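Local atomic coordinates of proteasome accessory factor B/C (PafBC) (Paenarthrobacter aurescens, PDB entry 6SJ9), a protein that probably regulates transcription in the bacterial DNA damage response, using winged helix-turn-helix domains to bind DNA and WYL domains to sense a signal. Residues Q368-A371 and D372-I376; K379-I382 and D383-K386. All blocks are in the same frame, centred on the assembly; numbering follows the deposited sequence.

Interaction 1: Q368-A371 and D372-I376; sequences QEVA and DHFGI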
loop_
_atom_site.group_PDB
_atom_site.type_symbol
_atom_site.label_atom_id
_atom_site.label_comp_id
_atom_site.label_asym_id
_atom_site.label_seq_id
_atom_site.Cartn_x
_atom_site.Cartn_y
_atom_site.Cartn_z
ATOM N N GLN A 368 21.558 12.335 0.040
ATOM C CA GLN A 368 22.527 12.426 1.149
ATOM C C GLN A 368 22.175 13.575 2.080
ATOM O O GLN A 368 22.170 13.427 3.308
ATOM C CB GLN A 368 23.962 12.626 0.676
ATOM C CG GLN A 368 24.989 12.520 1.881
ATOM C CD GLN A 368 24.909 11.117 2.547
ATOM O OE1 GLN A 368 25.148 10.105 1.887
ATOM N NE2 GLN A 368 24.572 11.061 3.832
ATOM N N GLU A 369 21.854 14.716 1.500
ATOM C CA GLU A 369 21.542 15.908 2.265
ATOM C C GLU A 369 20.253 15.739 3.052
ATOM O O GLU A 369 20.129 16.240 4.167
ATOM C CB GLU A 369 21.488 17.079 1.301
ATOM C CG GLU A 369 20.924 18.340 1.820
ATOM C CD GLU A 369 20.891 19.371 0.700
ATOM O OE1 GLU A 369 19.874 20.098 0.555
ATOM O OE2 GLU A 369 21.909 19.425 -0.038
ATOM N N VAL A 370 19.273 15.041 2.499
ATOM C CA VAL A 370 18.050 14.913 3.252
ATOM C C VAL A 370 18.196 13.846 4.333
ATOM O O VAL A 370 17.660 14.002 5.435
ATOM C CB VAL A 370 16.882 14.634 2.285
ATOM C CG1 VAL A 370 15.643 14.181 3.039
ATOM C CG2 VAL A 370 16.539 15.951 1.527
ATOM N N ALA A 371 18.950 12.777 4.072
ATOM C CA ALA A 371 19.206 11.813 5.140
ATOM C C ALA A 371 19.920 12.472 6.328
ATOM O O ALA A 371 19.496 12.308 7.484
ATOM C CB ALA A 371 20.031 10.656 4.599
ATOM N N ASP A 372 20.944 13.296 6.051
ATOM C CA ASP A 372 21.649 14.016 7.119
ATOM C C ASP A 372 20.696 14.891 7.912
ATOM O O ASP A 372 20.748 14.920 9.139
ATOM C CB ASP A 372 22.733 14.920 6.544
ATOM C CG ASP A 372 23.863 14.166 5.912
ATOM O OD1 ASP A 372 23.984 12.940 6.079
ATOM O OD2 ASP A 372 24.640 14.831 5.220
ATOM N N HIS A 373 19.820 15.611 7.213
ATOM C CA HIS A 373 18.846 16.471 7.863
ATOM C C HIS A 373 17.944 15.682 8.814
ATOM O O HIS A 373 17.618 16.154 9.909
ATOM C CB HIS A 373 18.020 17.179 6.794
ATOM C CG HIS A 373 16.832 17.901 7.344
ATOM N ND1 HIS A 373 16.928 19.106 8.010
ATOM C CD2 HIS A 373 15.519 17.571 7.348
ATOM C CE1 HIS A 373 15.724 19.490 8.390
ATOM N NE2 HIS A 373 14.851 18.575 7.999
ATOM N N PHE A 374 17.496 14.493 8.406
ATOM C CA PHE A 374 16.698 13.674 9.309
ATOM C C PHE A 374 17.538 12.837 10.284
ATOM O O PHE A 374 16.965 12.163 11.153
ATOM C CB PHE A 374 15.755 12.743 8.506
ATOM C CG PHE A 374 14.585 13.466 7.924
ATOM C CD1 PHE A 374 13.529 13.850 8.722
ATOM C CD2 PHE A 374 14.557 13.780 6.604
ATOM C CE1 PHE A 374 12.470 14.540 8.200
ATOM C CE2 PHE A 374 13.509 14.459 6.078
ATOM C CZ PHE A 374 12.455 14.850 6.884
ATOM N N GLY A 375 18.862 12.852 10.171
ATOM C CA GLY A 375 19.681 12.122 11.127
ATOM C C GLY A 375 19.680 10.633 10.931
ATOM O O GLY A 375 19.905 9.890 11.889
ATOM N N ILE A 376 19.435 10.165 9.707
ATOM C CA ILE A 376 19.441 8.748 9.400
ATOM C C ILE A 376 20.444 8.498 8.295
ATOM O O ILE A 376 20.918 9.416 7.631
ATOM C CB ILE A 376 18.040 8.239 8.983
ATOM C CG1 ILE A 376 17.529 9.040 7.769
ATOM C CG2 ILE A 376 17.095 8.353 10.186
ATOM C CD1 ILE A 376 16.228 8.554 7.128
#
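Val-370 and Phe-374, on the side of helix 367-374 that faces helix 346-360, run alongside one another from successive turns. Methyl CG1 of Val-370 meets the ring of Phe-374 at its edge and in its plane, 3.7 Å from CE2. His-373 places its CD2 over the centre of one face of the same ring. Phe-358 and Leu-381, from the neighbouring helices, also pack on Val-370, making this the dense part of the contact.

The helix stops in a Schellman motif, the usual way of ending a helix at a glycine. Gly-375 takes a positive phi of 75°. The amide of Ile-376 turns back to Ala-371 O at 3.1 Å. Gly-375 N bonds to Asp-372 O at 3.0 Å, and a weaker bond runs from Gly-375 N to Ala-371 O. The hydrophobic pair that often accompanies this motif is present too, with Ala-371 CB 4.3 Å from Ile-376 CG1. Such a stop lets the chain turn into the next helix of a helix-turn-helix unit.

The other side is more open and polar. CG of Gln-368 is anti to its backbone N (chi1 -172°) and the chain then folds at chi2, which carries the amide one turn forward, where NE2 donates to Asp-372 OD1 at 3.0 Å. The carboxylate oxygen lies almost in the amide plane, yet it is met from above its own plane, the two groups being turned 40° apart. Asp-372 is exposed here, and Gln-368 also touches Arg-378.

Interaction 2: K379-I382 and D383-K386; sequences KALI and DDLK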
loop_
_atom_site.group_PDB
_atom_site.type_symbol
_atom_site.label_atom_id
_atom_site.label_comp_id
_atom_site.label_asym_id
_atom_site.label_seq_id
_atom_site.Cartn_x
_atom_site.Cartn_y
_atom_site.Cartn_z
ATOM N N LYS A 379 21.132 4.783 3.411
ATOM C CA LYS A 379 20.387 3.575 3.081
ATOM C C LYS A 379 19.035 3.531 3.773
ATOM O O LYS A 379 18.063 2.970 3.233
ATOM C CB LYS A 379 21.186 2.337 3.501
ATOM C CG LYS A 379 22.323 1.979 2.568
ATOM C CD LYS A 379 21.765 1.231 1.401
ATOM C CE LYS A 379 22.222 -0.188 1.476
ATOM N NZ LYS A 379 23.522 -0.390 0.812
ATOM N N ALA A 380 18.968 4.050 4.989
ATOM C CA ALA A 380 17.682 4.123 5.669
ATOM C C ALA A 380 16.744 5.035 4.902
ATOM O O ALA A 380 15.550 4.737 4.761
ATOM C CB ALA A 380 17.871 4.639 7.120
ATOM N N LEU A 381 17.262 6.170 4.399
ATOM C CA LEU A 381 16.399 7.066 3.631
ATOM C C LEU A 381 15.922 6.419 2.321
ATOM O O LEU A 381 14.745 6.520 1.968
ATOM C CB LEU A 381 17.131 8.379 3.357
ATOM C CG LEU A 381 16.267 9.335 2.532
ATOM C CD1 LEU A 381 15.030 9.688 3.250
ATOM C CD2 LEU A 381 17.000 10.615 2.265
ATOM N N ILE A 382 16.810 5.714 1.622
ATOM C CA ILE A 382 16.417 4.999 0.404
ATOM C C ILE A 382 15.322 3.962 0.703
ATOM O O ILE A 382 14.378 3.780 -0.081
ATOM C CB ILE A 382 17.663 4.375 -0.234
ATOM C CG1 ILE A 382 18.526 5.502 -0.802
ATOM C CG2 ILE A 382 17.265 3.437 -1.297
ATOM C CD1 ILE A 382 19.993 5.047 -1.086
ATOM N N ASP A 383 15.445 3.254 1.829
ATOM C CA ASP A 383 14.410 2.291 2.147
ATOM C C ASP A 383 13.062 2.994 2.405
ATOM O O ASP A 383 12.020 2.477 2.015
ATOM C CB ASP A 383 14.812 1.435 3.346
ATOM C CG ASP A 383 14.088 0.091 3.325
ATOM O OD1 ASP A 383 14.115 -0.552 2.253
ATOM O OD2 ASP A 383 13.491 -0.336 4.342
ATOM N N ASP A 384 13.072 4.155 3.082
ATOM C CA ASP A 384 11.842 4.936 3.234
ATOM C C ASP A 384 11.230 5.228 1.888
ATOM O O ASP A 384 10.025 5.141 1.730
ATOM C CB ASP A 384 12.080 6.284 3.933
ATOM C CG ASP A 384 12.461 6.137 5.396
ATOM O OD1 ASP A 384 12.180 5.100 6.021
ATOM O OD2 ASP A 384 13.034 7.100 5.922
ATOM N N LEU A 385 12.061 5.581 0.899
ATOM C CA LEU A 385 11.525 5.938 -0.404
ATOM C C LEU A 385 11.012 4.714 -1.134
ATOM O O LEU A 385 10.010 4.804 -1.845
ATOM C CB LEU A 385 12.570 6.684 -1.255
ATOM C CG LEU A 385 12.904 8.078 -0.748
ATOM C CD1 LEU A 385 14.112 8.686 -1.414
ATOM C CD2 LEU A 385 11.715 8.976 -1.015
ATOM N N LYS A 386 11.691 3.560 -0.990
ATOM C CA LYS A 386 11.196 2.337 -1.628
ATOM C C LYS A 386 9.826 1.948 -1.068
ATOM O O LYS A 386 8.958 1.494 -1.808
ATOM C CB LYS A 386 12.200 1.182 -1.436
ATOM C CG LYS A 386 13.488 1.290 -2.355
ATOM C CD LYS A 386 14.643 0.375 -1.821
ATOM C CE LYS A 386 14.225 -1.112 -1.551
ATOM N NZ LYS A 386 15.360 -1.849 -0.848
HETATM O O HOH W 1 14.289 3.436 6.731
#
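Ile-382 and Lys-386 meet one turn apart, where CG2 of the isoleucine approaches CD of the lysine obliquely at 4.1 Å. Apolar contact between the two halves of this helix is otherwise slight, because Leu-381 and Leu-385 turn to other parts of the fold: both pack on Leu-355 of helix 346-360, and Trp-406 receives Leu-385 together with Ile-382.

Backbone bonds carry the turn itself. The amides of Asp-383, Asp-384, Leu-385 and Lys-386 donate to the carbonyls of residues 379 to 382, and the shortest, Lys-386 N to Ile-382 O, spans 2.8 Å.

Water adds a polar link. Its two protons are given to Ala-380 O, at 2.7 Å, and to Asp-384 OD1, at 2.8 Å, so that this carbonyl accepts both the water and the amide of Asp-384. CG of Asp-384 lies beside its own backbone N (chi1 -68°), which sets the carboxylate next to that carbonyl and within the water's span.

Buried Asp-384 is held from outside the helix by Arg-351, which forms a salt bridge to OD2, and by Gln-348, which bonds to OD1. With a leucine in place of Asp-384, Arg-351 would probably lose its charge partner, and the bridging water and Gln-348 an acceptor. On the neighbouring face the bend of Lys-386 at chi3 (51°) brings NZ to 3.6 Å from Asp-383 OD1, a long salt bridge; Lys-386 also pairs with Asp-151, and Asp-383 with Arg-341. Helix 378-389 follows helix 346-360, strand 365-366 and helix 367-374 and precedes strands 404-407 and 410-413, an order consistent with a winged helix-turn-helix in which it probably holds the position of the recognition helix.

How the interactions relate
Running from the N terminus, the chain enters interaction 1 in helix 367-374, leaves it through the turn at Gly-375, and passes Ser-377 into helix 378-389, which holds interaction 2. The two neither nest nor cross: they follow in series, with centres about 11 Å apart. Interaction 1 closes the last helical turn and its C-terminal cap, whereas interaction 2 turns within a helix. They meet through Leu-381, whose CD2 lies 3.4 Å from Ala-371 N, and through Ile-376, whose CD1 approaches Asp-384 OD2 at 3.7 Å. Helix 346-360 supports both, its Arg-351 spanning the two contacts. The three helices thus share one core, beside strand 404-407, probably part of the wing.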